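Local coordinates for protein putative NTP pyrophosphohydrolase (Exiguobacterium sibiricum 255-15, PDB 3NL9) that probably hydrolyses nucleoside triphosphates to monophosphates and pyrophosphate, as an all-helical relative of phosphoribosyl-ATP pyrophosphohydrolase in the MazG clan, at residues His15-His20 and Ala126-Leu131; Gly113-Pro118 and Val164-Glu169; Phe120-Gln125 and Pro157-Glu162. All coordinates share one frame; numbering follows the deposited sequence.

Interaction 1: residues His15-His20 and Ala126-Leu131. With EDO (1,2-ethanediol), chain B.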
ATOM      1  N   HIS A  15       7.082   9.065  12.573  1.00 21.18           N
ATOM      2  CA  HIS A  15       8.412   8.457  12.715  1.00 17.74           C
ATOM      3  C   HIS A  15       9.379   9.199  13.631  1.00 19.41           C
ATOM      4  O   HIS A  15      10.032   8.549  14.478  1.00 16.85           O
ATOM      5  CB  HIS A  15       9.075   8.180  11.348  1.00 15.16           C
ATOM      6  CG  HIS A  15       8.561   6.945  10.656  1.00 14.07           C
ATOM      7  ND1 HIS A  15       9.404   6.017  10.078  1.00 16.27           N
ATOM      8  CD2 HIS A  15       7.299   6.503  10.421  1.00 15.94           C
ATOM      9  CE1 HIS A  15       8.685   5.052   9.531  1.00 21.07           C
ATOM     10  NE2 HIS A  15       7.405   5.320   9.725  1.00 13.79           N
ATOM     11  N   GLN A  16       9.466  10.524  13.487  1.00 20.20           N
ATOM     12  CA  GLN A  16      10.342  11.350  14.357  1.00 21.16           C
ATOM     13  C   GLN A  16       9.830  11.232  15.785  1.00 19.90           C
ATOM     14  O   GLN A  16      10.585  10.908  16.677  1.00 17.02           O
ATOM     15  CB  GLN A  16      10.371  12.844  13.957  1.00 25.96           C
ATOM     16  CG  GLN A  16      11.038  13.150  12.580  1.00 37.48           C
ATOM     17  CD  GLN A  16      11.025  14.651  12.186  1.00 48.73           C
ATOM     18  OE1 GLN A  16      11.679  15.483  12.822  1.00 53.37           O
ATOM     19  NE2 GLN A  16      10.276  14.983  11.127  1.00 52.42           N
ATOM     20  N   THR A  17       8.524  11.421  15.983  1.00 16.39           N
ATOM     21  CA  THR A  17       7.972  11.524  17.343  1.00 17.36           C
ATOM     22  C   THR A  17       8.209  10.200  18.156  1.00 19.64           C
ATOM     23  O   THR A  17       8.627  10.247  19.324  1.00 20.55           O
ATOM     24  CB  THR A  17       6.478  11.963  17.295  1.00 18.70           C
ATOM     25  OG1 THR A  17       6.387  13.326  16.815  1.00 14.22           O
ATOM     26  CG2 THR A  17       5.809  11.888  18.668  1.00 17.82           C
ATOM     27  N   PHE A  18       8.060   9.056  17.482  1.00 19.43           N
ATOM     28  CA  PHE A  18       8.066   7.731  18.105  1.00 20.57           C
ATOM     29  C   PHE A  18       9.336   6.931  17.814  1.00 24.01           C
ATOM     30  O   PHE A  18       9.393   5.708  18.058  1.00 25.25           O
ATOM     31  CB  PHE A  18       6.779   6.987  17.664  1.00 15.58           C
ATOM     32  CG  PHE A  18       5.562   7.551  18.329  1.00 17.69           C
ATOM     33  CD1 PHE A  18       5.148   7.080  19.574  1.00 19.22           C
ATOM     34  CD2 PHE A  18       4.885   8.619  17.775  1.00 13.20           C
ATOM     35  CE1 PHE A  18       4.072   7.678  20.230  1.00 25.68           C
ATOM     36  CE2 PHE A  18       3.812   9.218  18.443  1.00 15.28           C
ATOM     37  CZ  PHE A  18       3.397   8.747  19.644  1.00 17.97           C
ATOM     38  N   HIS A  19      10.351   7.649  17.318  1.00 23.23           N
ATOM     39  CA  HIS A  19      11.695   7.117  17.094  1.00 24.11           C
ATOM     40  C   HIS A  19      11.706   5.933  16.121  1.00 21.38           C
ATOM     41  O   HIS A  19      12.369   4.939  16.382  1.00 23.03           O
ATOM     42  CB  HIS A  19      12.379   6.686  18.410  1.00 22.80           C
ATOM     43  CG  HIS A  19      12.409   7.740  19.480  1.00 30.52           C
ATOM     44  ND1 HIS A  19      12.831   7.471  20.766  1.00 33.75           N
ATOM     45  CD2 HIS A  19      12.074   9.056  19.462  1.00 35.18           C
ATOM     46  CE1 HIS A  19      12.758   8.575  21.492  1.00 34.19           C
ATOM     47  NE2 HIS A  19      12.290   9.547  20.727  1.00 35.64           N
ATOM     48  N   HIS A  20      10.957   6.008  15.025  1.00 19.84           N
ATOM     49  CA  HIS A  20      11.151   5.060  13.923  1.00 20.18           C
ATOM     50  C   HIS A  20      12.161   5.655  12.948  1.00 21.16           C
ATOM     51  O   HIS A  20      12.419   6.869  12.978  1.00 19.91           O
ATOM     52  CB  HIS A  20       9.822   4.721  13.221  1.00 18.92           C
ATOM     53  CG  HIS A  20       8.789   4.162  14.144  1.00 19.68           C
ATOM     54  ND1 HIS A  20       8.812   2.861  14.588  1.00 28.35           N
ATOM     55  CD2 HIS A  20       7.697   4.731  14.709  1.00 27.68           C
ATOM     56  CE1 HIS A  20       7.785   2.651  15.393  1.00 30.35           C
ATOM     57  NE2 HIS A  20       7.085   3.766  15.474  1.00 26.93           N
ATOM     58  N   ALA A 126      -4.841   9.450  16.229  1.00 17.45           N
ATOM     59  CA  ALA A 126      -4.779   8.409  17.263  1.00 17.43           C
ATOM     60  C   ALA A 126      -3.329   7.943  17.509  1.00 19.02           C
ATOM     61  O   ALA A 126      -2.892   7.729  18.651  1.00 20.22           O
ATOM     62  CB  ALA A 126      -5.686   7.211  16.841  1.00 19.21           C
ATOM     63  N   ASN A 127      -2.571   7.796  16.423  1.00 18.16           N
ATOM     64  CA  ASN A 127      -1.186   7.430  16.535  1.00 19.13           C
ATOM     65  C   ASN A 127      -0.460   8.506  17.345  1.00 17.70           C
ATOM     66  O   ASN A 127       0.279   8.186  18.285  1.00 18.39           O
ATOM     67  CB  ASN A 127      -0.542   7.287  15.141  1.00 21.26           C
ATOM     68  CG  ASN A 127      -0.747   5.905  14.524  1.00 23.15           C
ATOM     69  OD1 ASN A 127      -1.330   5.015  15.149  1.00 20.19           O
ATOM     70  ND2 ASN A 127      -0.210   5.707  13.306  1.00 20.07           N
HETATM   71  N   MSE A 128      -0.703   9.774  16.996  1.00 17.36           N
HETATM   72  CA  MSE A 128       0.002  10.901  17.660  1.00 18.86           C
HETATM   73  C   MSE A 128      -0.426  11.035  19.118  1.00 21.63           C
HETATM   74  O   MSE A 128       0.337  11.508  19.953  1.00 21.23           O
HETATM   75  CB  MSE A 128      -0.202  12.223  16.899  1.00 19.28           C
HETATM   76  CG  MSE A 128       0.464  12.302  15.494  1.00 21.92           C
HETATM   77 SE   MSE A 128       2.404  11.973  15.525  0.75 13.63          SE
HETATM   78  CE  MSE A 128       3.125  13.312  16.742  1.00 11.44           C
ATOM     79  N   ALA A 129      -1.639  10.591  19.429  1.00 17.96           N
ATOM     80  CA  ALA A 129      -2.174  10.687  20.788  1.00 20.22           C
ATOM     81  C   ALA A 129      -1.597   9.573  21.705  1.00 18.33           C
ATOM     82  O   ALA A 129      -1.988   9.449  22.866  1.00 20.19           O
ATOM     83  CB  ALA A 129      -3.706  10.623  20.755  1.00 20.37           C
ATOM     84  N   LYS A 130      -0.656   8.769  21.201  1.00 17.70           N
ATOM     85  CA  LYS A 130      -0.044   7.729  22.025  1.00 17.28           C
ATOM     86  C   LYS A 130       1.002   8.276  22.960  1.00 20.51           C
ATOM     87  O   LYS A 130       1.585   7.541  23.744  1.00 23.15           O
ATOM     88  CB  LYS A 130       0.562   6.624  21.171  1.00 18.32           C
ATOM     89  CG  LYS A 130      -0.458   5.770  20.455  1.00 23.73           C
ATOM     90  CD  LYS A 130       0.201   4.505  19.954  1.00 31.30           C
ATOM     91  CE  LYS A 130      -0.762   3.654  19.154  1.00 41.15           C
ATOM     92  NZ  LYS A 130      -0.134   2.358  18.756  1.00 38.23           N
ATOM     93  N   LEU A 131       1.253   9.574  22.915  1.00 24.59           N
ATOM     94  CA  LEU A 131       2.185  10.135  23.884  1.00 23.09           C
ATOM     95  C   LEU A 131       1.556  10.053  25.251  1.00 24.49           C
ATOM     96  O   LEU A 131       0.348  10.232  25.414  1.00 27.06           O
ATOM     97  CB  LEU A 131       2.545  11.572  23.525  1.00 21.68           C
ATOM     98  CG  LEU A 131       3.307  11.745  22.224  1.00 22.49           C
ATOM     99  CD1 LEU A 131       3.401  13.259  21.837  1.00 19.72           C
ATOM    100  CD2 LEU A 131       4.683  11.082  22.354  1.00 19.96           C
TER
HETATM  101  C1  EDO B 201       5.734   2.544  11.545  1.00 20.01           C
HETATM  102  O1  EDO B 201       6.490   1.437  11.007  1.00 23.56           O
HETATM  103  C2  EDO B 201       4.771   3.071  10.472  1.00 18.13           C
HETATM  104  O2  EDO B 201       5.448   3.412   9.244  1.00 17.51           O
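His15, near the C-terminal end of helix 7-17, faces a bound 1,2-ethanediol rather than residues 126-131. Its NE2 and the diol O2 form a nearly straight hydrogen bond of 2.8 Å, in the plane of the ring and at its edge. The other ring nitrogen, ND1, is bonded to Pro21 O, so both nitrogens are engaged and the imidazole's rotation is fixed. The diol, probably from the crystallisation liquor, is also bonded to Arg37. Thr17 presents its branched end to selenomethionine Met128, whose chain, bent at chi2 and chi3, folds back so that its CE lies 3.3 Å from Thr17 OG1. That hydroxyl is bonded to Gln13 O, while the methyl Thr17 CG2 rests 3.9 Å from Leu131 CD2. Phe18, with CG anti to its carbonyl carbon (chi1 -72°), reaches across tip first. Its CZ comes to 3.4 Å from Asn127 O, the carbonyl that also accepts Lys130 N; a type I turn from Met128 to Leu131 follows directly. Lys130 CB touches Phe18 CE1 at 3.8 Å, and Leu131 CD2 lies at the same distance from Phe18 CZ. Phe14 stacks on the Phe18 ring from its own helix. His19, with positive phi, is the C-prime residue of a Schellman motif in which His20 N bonds to His15 O. The His20 ring follows, with diol C1 over the centre of one face and Phe18 O toward the rim of the other. With only van der Waals contact between the segments, the fit of Phe18 and Met128 holds the helix ends together, while polar bonds fix each end separately.

Interaction 2: residues Gly113-Pro118 and Val164-Glu169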
ATOM      1  N   GLY A 113     -15.327   2.908  -3.086  1.00 19.27           N
ATOM      2  CA  GLY A 113     -16.018   4.192  -3.017  1.00 21.55           C
ATOM      3  C   GLY A 113     -15.807   4.945  -1.708  1.00 21.68           C
ATOM      4  O   GLY A 113     -16.694   5.666  -1.249  1.00 22.04           O
ATOM      5  N   LEU A 114     -14.644   4.748  -1.101  1.00 22.06           N
ATOM      6  CA  LEU A 114     -14.275   5.439   0.129  1.00 20.12           C
ATOM      7  C   LEU A 114     -13.166   6.446  -0.126  1.00 21.49           C
ATOM      8  O   LEU A 114     -12.123   6.122  -0.748  1.00 20.51           O
ATOM      9  CB  LEU A 114     -13.792   4.464   1.210  1.00 21.62           C
ATOM     10  CG  LEU A 114     -14.777   3.621   2.004  1.00 24.45           C
ATOM     11  CD1 LEU A 114     -13.954   2.597   2.809  1.00 19.44           C
ATOM     12  CD2 LEU A 114     -15.679   4.471   2.900  1.00 16.75           C
ATOM     13  N   GLU A 115     -13.363   7.656   0.397  1.00 22.49           N
ATOM     14  CA  GLU A 115     -12.343   8.696   0.326  1.00 20.59           C
ATOM     15  C   GLU A 115     -11.413   8.423   1.480  1.00 19.79           C
ATOM     16  O   GLU A 115     -11.888   8.286   2.628  1.00 20.73           O
ATOM     17  CB  GLU A 115     -13.001  10.079   0.364  1.00 24.61           C
ATOM     18  CG  GLU A 115     -13.689  10.349  -0.935  1.00 28.56           C
ATOM     19  CD  GLU A 115     -14.529  11.596  -0.964  1.00 43.41           C
ATOM     20  OE1 GLU A 115     -14.489  12.387   0.004  1.00 42.94           O
ATOM     21  OE2 GLU A 115     -15.242  11.756  -1.984  1.00 39.06           O
ATOM     22  N   PRO A 116     -10.104   8.237   1.187  1.00 18.64           N
ATOM     23  CA  PRO A 116      -9.137   7.836   2.220  1.00 17.81           C
ATOM     24  C   PRO A 116      -8.688   8.939   3.183  1.00 19.94           C
ATOM     25  O   PRO A 116      -8.260   8.643   4.314  1.00 18.34           O
ATOM     26  CB  PRO A 116      -7.911   7.370   1.393  1.00 18.67           C
ATOM     27  CG  PRO A 116      -7.976   8.136   0.166  1.00 21.91           C
ATOM     28  CD  PRO A 116      -9.482   8.182  -0.153  1.00 17.30           C
ATOM     29  N   GLY A 117      -8.722  10.187   2.736  1.00 18.34           N
ATOM     30  CA  GLY A 117      -8.183  11.291   3.543  1.00 20.42           C
ATOM     31  C   GLY A 117      -8.687  11.360   4.991  1.00 19.61           C
ATOM     32  O   GLY A 117      -7.887  11.415   5.933  1.00 20.28           O
ATOM     33  N   PRO A 118      -9.998  11.350   5.179  1.00 19.78           N
ATOM     34  CA  PRO A 118     -10.569  11.443   6.540  1.00 19.99           C
ATOM     35  C   PRO A 118     -10.276  10.233   7.395  1.00 19.48           C
ATOM     36  O   PRO A 118     -10.125  10.354   8.608  1.00 18.29           O
ATOM     37  CB  PRO A 118     -12.068  11.574   6.284  1.00 19.50           C
ATOM     38  CG  PRO A 118     -12.169  12.147   4.895  1.00 23.52           C
ATOM     39  CD  PRO A 118     -11.030  11.530   4.138  1.00 21.23           C
ATOM     40  N   VAL A 164     -19.719   5.424   7.910  1.00 22.53           N
ATOM     41  CA  VAL A 164     -21.177   5.755   7.947  1.00 22.17           C
ATOM     42  C   VAL A 164     -21.444   7.193   7.476  1.00 24.06           C
ATOM     43  O   VAL A 164     -22.376   7.440   6.719  1.00 24.23           O
ATOM     44  CB  VAL A 164     -21.794   5.531   9.358  1.00 24.32           C
ATOM     45  CG1 VAL A 164     -23.294   5.954   9.406  1.00 22.45           C
ATOM     46  CG2 VAL A 164     -21.653   4.069   9.775  1.00 21.77           C
ATOM     47  N   ARG A 165     -20.613   8.144   7.909  1.00 23.50           N
ATOM     48  CA  ARG A 165     -20.738   9.528   7.455  1.00 26.54           C
ATOM     49  C   ARG A 165     -20.627   9.640   5.916  1.00 24.68           C
ATOM     50  O   ARG A 165     -21.433  10.304   5.272  1.00 24.36           O
ATOM     51  CB  ARG A 165     -19.677  10.425   8.115  1.00 24.98           C
ATOM     52  CG  ARG A 165     -19.848  11.917   7.792  1.00 28.75           C
ATOM     53  CD  ARG A 165     -18.611  12.739   8.130  1.00 29.32           C
ATOM     54  NE  ARG A 165     -17.502  12.497   7.195  1.00 30.23           N
ATOM     55  CZ  ARG A 165     -17.459  12.939   5.938  1.00 32.04           C
ATOM     56  NH1 ARG A 165     -18.468  13.654   5.426  1.00 29.30           N
ATOM     57  NH2 ARG A 165     -16.396  12.658   5.184  1.00 31.45           N
ATOM     58  N   GLN A 166     -19.613   9.008   5.341  1.00 23.16           N
ATOM     59  CA  GLN A 166     -19.470   8.968   3.878  1.00 23.24           C
ATOM     60  C   GLN A 166     -20.644   8.286   3.168  1.00 24.21           C
ATOM     61  O   GLN A 166     -21.126   8.797   2.141  1.00 24.72           O
ATOM     62  CB  GLN A 166     -18.173   8.302   3.463  1.00 21.51           C
ATOM     63  CG  GLN A 166     -16.953   9.096   3.851  1.00 26.53           C
ATOM     64  CD  GLN A 166     -15.699   8.590   3.170  1.00 27.88           C
ATOM     65  OE1 GLN A 166     -15.756   8.079   2.057  1.00 24.06           O
ATOM     66  NE2 GLN A 166     -14.567   8.737   3.839  1.00 19.61           N
HETATM   67  N   MSE A 167     -21.137   7.190   3.739  1.00 23.48           N
HETATM   68  CA  MSE A 167     -22.327   6.534   3.202  1.00 23.41           C
HETATM   69  C   MSE A 167     -23.489   7.511   3.187  1.00 27.19           C
HETATM   70  O   MSE A 167     -24.221   7.603   2.183  1.00 26.91           O
HETATM   71  CB  MSE A 167     -22.728   5.298   4.022  1.00 23.95           C
HETATM   72  CG  MSE A 167     -21.738   4.121   3.947  1.00 27.07           C
HETATM   73 SE   MSE A 167     -22.161   2.673   5.188  0.75 20.88          SE
HETATM   74  CE  MSE A 167     -23.904   2.098   4.491  1.00 23.44           C
ATOM     75  N   LYS A 168     -23.662   8.246   4.289  1.00 26.02           N
ATOM     76  CA  LYS A 168     -24.742   9.254   4.368  1.00 30.92           C
ATOM     77  C   LYS A 168     -24.580  10.417   3.380  1.00 32.51           C
ATOM     78  O   LYS A 168     -25.555  10.841   2.748  1.00 33.55           O
ATOM     79  CB  LYS A 168     -24.868   9.806   5.792  1.00 32.14           C
ATOM     80  CG  LYS A 168     -25.499   8.847   6.771  1.00 37.82           C
ATOM     81  CD  LYS A 168     -25.741   9.546   8.114  1.00 49.48           C
ATOM     82  CE  LYS A 168     -25.853   8.548   9.252  1.00 48.28           C
ATOM     83  NZ  LYS A 168     -25.669   9.231  10.561  1.00 56.27           N
ATOM     84  N   GLU A 169     -23.360  10.939   3.271  1.00 33.11           N
ATOM     85  CA  GLU A 169     -23.038  12.003   2.323  1.00 36.05           C
ATOM     86  C   GLU A 169     -23.331  11.608   0.868  1.00 38.13           C
ATOM     87  O   GLU A 169     -23.817  12.433   0.082  1.00 37.78           O
ATOM     88  CB  GLU A 169     -21.566  12.396   2.495  1.00 38.18           C
ATOM     89  CG  GLU A 169     -21.072  13.580   1.649  1.00 46.40           C
ATOM     90  CD  GLU A 169     -19.555  13.769   1.758  1.00 52.36           C
ATOM     91  OE1 GLU A 169     -18.796  13.048   1.066  1.00 57.88           O
ATOM     92  OE2 GLU A 169     -19.118  14.631   2.546  1.00 56.10           O
TER
HETATM   93  O   HOH W   1     -17.335   8.468  -0.106  1.00 26.38           O
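The carboxamide of Gln166 meets the backbone of Glu115 with both of its polar atoms. Glu115 N donates to Gln166 OE1 at 2.9 Å, nearly straight (168°), in the carbonyl plane and on a lone pair. Gln166 NE2 returns a bond of 3.0 Å to Glu115 O, which lies close to the plane of the amide. Glu115 is extended there, so the side chain binds it through N-H and C=O much as a neighbouring strand would, in a chain without strands. Gln166 reaches this position from helix 156-170 with CG anti to its carbonyl carbon (chi1 -67°) and the chain extended beyond. OE1 has a second partner, a water at 2.7 Å that also lies within hydrogen-bonding distance of Gly113 O. Leu114 CD2 packs against the same oxygen at 3.7 Å. Gly113, with positive phi, is the C-prime residue of the Schellman motif that closes helix 87-112, and the extended residues behind it lead into helix 117-128, so Gln166 ties down the linker between two helices. Its NE2 is held from the other side by Glu162 OE2. Farther out, Arg165 NH1 and Glu169 OE2 form a salt bridge at 3.1 Å, the oxygen being met from above the carboxylate plane, while Arg165 NE pairs with Glu162. The carboxylate of Glu115 pairs with Lys170, which probably offsets the nearby charge of Glu169, and Tyr8 of the second subunit packs on Glu115.

Interaction 3: residues Phe120-Gln125 and Pro157-Glu162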
ATOM      1  N   PHE A 120      -7.482   8.272   6.985  1.00 16.28           N
ATOM      2  CA  PHE A 120      -6.060   8.431   7.317  1.00 16.14           C
ATOM      3  C   PHE A 120      -5.895   9.466   8.471  1.00 15.56           C
ATOM      4  O   PHE A 120      -5.109   9.260   9.378  1.00 20.63           O
ATOM      5  CB  PHE A 120      -5.253   8.881   6.070  1.00 15.89           C
ATOM      6  CG  PHE A 120      -3.798   9.199   6.366  1.00 16.90           C
ATOM      7  CD1 PHE A 120      -3.438  10.424   6.851  1.00 17.69           C
ATOM      8  CD2 PHE A 120      -2.808   8.248   6.147  1.00 18.07           C
ATOM      9  CE1 PHE A 120      -2.128  10.726   7.120  1.00 18.60           C
ATOM     10  CE2 PHE A 120      -1.455   8.549   6.403  1.00 20.17           C
ATOM     11  CZ  PHE A 120      -1.122   9.775   6.891  1.00 22.13           C
ATOM     12  N   GLU A 121      -6.631  10.569   8.408  1.00 16.68           N
ATOM     13  CA  GLU A 121      -6.581  11.613   9.467  1.00 18.89           C
ATOM     14  C   GLU A 121      -6.900  11.045  10.863  1.00 15.87           C
ATOM     15  O   GLU A 121      -6.258  11.391  11.839  1.00 19.72           O
ATOM     16  CB  GLU A 121      -7.550  12.750   9.115  1.00 20.62           C
ATOM     17  CG  GLU A 121      -7.508  13.932  10.066  1.00 34.02           C
ATOM     18  CD  GLU A 121      -8.410  15.096   9.592  1.00 45.57           C
ATOM     19  OE1 GLU A 121      -8.752  15.159   8.383  1.00 54.51           O
ATOM     20  OE2 GLU A 121      -8.760  15.949  10.434  1.00 55.29           O
ATOM     21  N   ILE A 122      -7.885  10.156  10.936  1.00 17.73           N
ATOM     22  CA  ILE A 122      -8.266   9.513  12.204  1.00 17.87           C
ATOM     23  C   ILE A 122      -7.110   8.627  12.729  1.00 17.68           C
ATOM     24  O   ILE A 122      -6.740   8.679  13.921  1.00 20.16           O
ATOM     25  CB  ILE A 122      -9.610   8.721  12.039  1.00 18.13           C
ATOM     26  CG1 ILE A 122     -10.758   9.713  11.880  1.00 21.34           C
ATOM     27  CG2 ILE A 122      -9.829   7.787  13.231  1.00 18.36           C
ATOM     28  CD1 ILE A 122     -11.982   9.143  11.228  1.00 17.84           C
ATOM     29  N   VAL A 123      -6.495   7.863  11.831  1.00 17.37           N
ATOM     30  CA  VAL A 123      -5.371   6.962  12.195  1.00 18.09           C
ATOM     31  C   VAL A 123      -4.197   7.808  12.650  1.00 19.33           C
ATOM     32  O   VAL A 123      -3.586   7.556  13.693  1.00 20.35           O
ATOM     33  CB  VAL A 123      -4.986   6.024  11.002  1.00 18.81           C
ATOM     34  CG1 VAL A 123      -3.689   5.275  11.260  1.00 17.76           C
ATOM     35  CG2 VAL A 123      -6.071   4.993  10.768  1.00 17.08           C
ATOM     36  N   GLN A 124      -3.878   8.833  11.872  1.00 17.94           N
ATOM     37  CA  GLN A 124      -2.796   9.755  12.244  1.00 16.61           C
ATOM     38  C   GLN A 124      -2.952  10.374  13.623  1.00 17.12           C
ATOM     39  O   GLN A 124      -1.979  10.448  14.409  1.00 19.41           O
ATOM     40  CB  GLN A 124      -2.697  10.895  11.195  1.00 15.36           C
ATOM     41  CG  GLN A 124      -1.641  11.974  11.532  1.00 17.20           C
ATOM     42  CD  GLN A 124      -0.235  11.418  11.530  1.00 20.92           C
ATOM     43  OE1 GLN A 124       0.013  10.315  11.039  1.00 21.29           O
ATOM     44  NE2 GLN A 124       0.706  12.214  11.985  1.00 14.53           N
ATOM     45  N   GLN A 125      -4.153  10.863  13.908  1.00 17.32           N
ATOM     46  CA  GLN A 125      -4.382  11.581  15.164  1.00 18.06           C
ATOM     47  C   GLN A 125      -4.288  10.637  16.377  1.00 16.12           C
ATOM     48  O   GLN A 125      -3.686  10.968  17.412  1.00 17.33           O
ATOM     49  CB  GLN A 125      -5.714  12.327  15.113  1.00 19.67           C
ATOM     50  CG  GLN A 125      -5.691  13.465  14.122  1.00 27.20           C
ATOM     51  CD  GLN A 125      -6.892  14.404  14.192  1.00 38.59           C
ATOM     52  OE1 GLN A 125      -7.676  14.381  15.145  1.00 48.83           O
ATOM     53  NE2 GLN A 125      -7.009  15.264  13.186  1.00 40.54           N
ATOM     54  N   PRO A 157     -13.584   2.735  16.273  1.00 27.35           N
ATOM     55  CA  PRO A 157     -14.963   3.208  16.232  1.00 26.43           C
ATOM     56  C   PRO A 157     -15.152   4.506  15.448  1.00 25.71           C
ATOM     57  O   PRO A 157     -16.219   4.721  14.870  1.00 25.44           O
ATOM     58  CB  PRO A 157     -15.302   3.405  17.722  1.00 28.72           C
ATOM     59  CG  PRO A 157     -14.332   2.479  18.437  1.00 30.95           C
ATOM     60  CD  PRO A 157     -13.085   2.635  17.657  1.00 26.67           C
ATOM     61  N   GLN A 158     -14.143   5.377  15.442  1.00 23.56           N
ATOM     62  CA  GLN A 158     -14.234   6.657  14.709  1.00 22.99           C
ATOM     63  C   GLN A 158     -14.135   6.387  13.190  1.00 20.88           C
ATOM     64  O   GLN A 158     -14.832   7.022  12.353  1.00 18.96           O
ATOM     65  CB  GLN A 158     -13.092   7.588  15.152  1.00 24.43           C
ATOM     66  CG  GLN A 158     -12.915   7.747  16.693  1.00 35.13           C
ATOM     67  CD  GLN A 158     -11.725   8.624  17.078  1.00 46.37           C
ATOM     68  OE1 GLN A 158     -11.748   9.827  16.830  1.00 55.53           O
ATOM     69  NE2 GLN A 158     -10.688   8.029  17.699  1.00 38.74           N
ATOM     70  N   LEU A 159     -13.264   5.440  12.847  1.00 18.19           N
ATOM     71  CA  LEU A 159     -13.081   5.025  11.459  1.00 19.15           C
ATOM     72  C   LEU A 159     -14.412   4.502  10.988  1.00 18.02           C
ATOM     73  O   LEU A 159     -14.865   4.867   9.919  1.00 20.71           O
ATOM     74  CB  LEU A 159     -11.986   3.940  11.292  1.00 17.22           C
ATOM     75  CG  LEU A 159     -10.527   4.339  11.514  1.00 21.90           C
ATOM     76  CD1 LEU A 159      -9.550   3.092  11.616  1.00 26.56           C
ATOM     77  CD2 LEU A 159     -10.107   5.334  10.367  1.00 18.84           C
ATOM     78  N   GLU A 160     -15.085   3.693  11.815  1.00 18.82           N
ATOM     79  CA  GLU A 160     -16.411   3.187  11.444  1.00 19.13           C
ATOM     80  C   GLU A 160     -17.449   4.308  11.290  1.00 20.41           C
ATOM     81  O   GLU A 160     -18.270   4.301  10.339  1.00 16.54           O
ATOM     82  CB  GLU A 160     -16.919   2.150  12.464  1.00 19.39           C
ATOM     83  CG  GLU A 160     -18.348   1.602  12.172  1.00 19.95           C
ATOM     84  CD  GLU A 160     -18.811   0.538  13.179  1.00 27.12           C
ATOM     85  OE1 GLU A 160     -17.966  -0.225  13.711  1.00 27.52           O
ATOM     86  OE2 GLU A 160     -20.019   0.462  13.431  1.00 27.32           O
ATOM     87  N   ALA A 161     -17.455   5.248  12.235  1.00 20.09           N
ATOM     88  CA  ALA A 161     -18.368   6.387  12.149  1.00 21.43           C
ATOM     89  C   ALA A 161     -18.109   7.217  10.886  1.00 19.87           C
ATOM     90  O   ALA A 161     -19.037   7.776  10.296  1.00 21.52           O
ATOM     91  CB  ALA A 161     -18.241   7.286  13.426  1.00 22.88           C
ATOM     92  N   GLU A 162     -16.846   7.303  10.488  1.00 21.25           N
ATOM     93  CA  GLU A 162     -16.442   8.024   9.261  1.00 21.53           C
ATOM     94  C   GLU A 162     -16.961   7.327   7.989  1.00 18.82           C
ATOM     95  O   GLU A 162     -17.414   7.995   7.037  1.00 20.55           O
ATOM     96  CB  GLU A 162     -14.909   8.180   9.229  1.00 21.70           C
ATOM     97  CG  GLU A 162     -14.290   8.845   7.961  1.00 19.96           C
ATOM     98  CD  GLU A 162     -14.988  10.136   7.524  1.00 29.87           C
ATOM     99  OE1 GLU A 162     -15.411  10.956   8.390  1.00 23.08           O
ATOM    100  OE2 GLU A 162     -15.089  10.354   6.290  1.00 26.00           O
TER
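Ile122 fits into the hollow between Gln158, Leu159 and Glu162, its two branches parting to reach different neighbours. With CG1 anti to the carbonyl carbon (chi1 -71°), the longer branch carries CD1 between two turns of helix 156-170, where it sits 3.7 Å from Glu162 CB and equally close to Gln158 O. The shorter branch, CG2, anti to the backbone N, touches Gln158 CB at 3.8 Å and Leu159 CD2 at the same distance. The Ile122 and Leu159 side chains run past each other in opposite directions, so that they overlap alongside and do not meet tip to tip. Leu159 starts to one side of the facing helix, and its end turns inward; CD2 meets Ile122, and CD1 lies 4.1 Å from Val123 CG2. Val123 stands on the flank of its helix and also packs on Thr99 of the second subunit, while Leu159 packs on Asp96 of that subunit. The Val123-Leu159 pair therefore forms part of the subunit interface. Glu162 contributes methylene carbons to the contact, its chain bending at chi2 (47°), and its carboxylate is satisfied by a salt bridge to Arg165 and a hydrogen bond from Gln166. Gln158 likewise gives its CB, while its NE2 is bonded to Pro154 O. The two helical segments approach to 9.6 Å between axes, with the closest CA pair, Ile122 and Leu159, 6.6 Å apart. Pro155, just before helix 156-170, also touches Ile122 and completes the hollow, a fit resembling knobs-into-holes packing. The 164° angle between the segments makes this a near-antiparallel helix pair, by which the C-terminal helix 156-170 lies along helix 117-128 in the all-helical fold.

All three contacts draw on helix 117-128, or on the residues just before and after it, and all three touch the second subunit. Interaction 3 is buried and interaction 1 lies at the surface; interaction 2 is partly buried. Interactions 2 and 3 share helix 156-170 and touch through Pro118 CB and Glu162 OE2, their centres about 11 Å apart. Interaction 1 instead brings in helix 7-17, with its centre about 26 Å from that of interaction 2. Chemistry follows place: aliphatic overlap between helix flanks in 3, directional amide bonds to an extended linker in 2, and mixed aromatic and aliphatic contact at helix ends in 1.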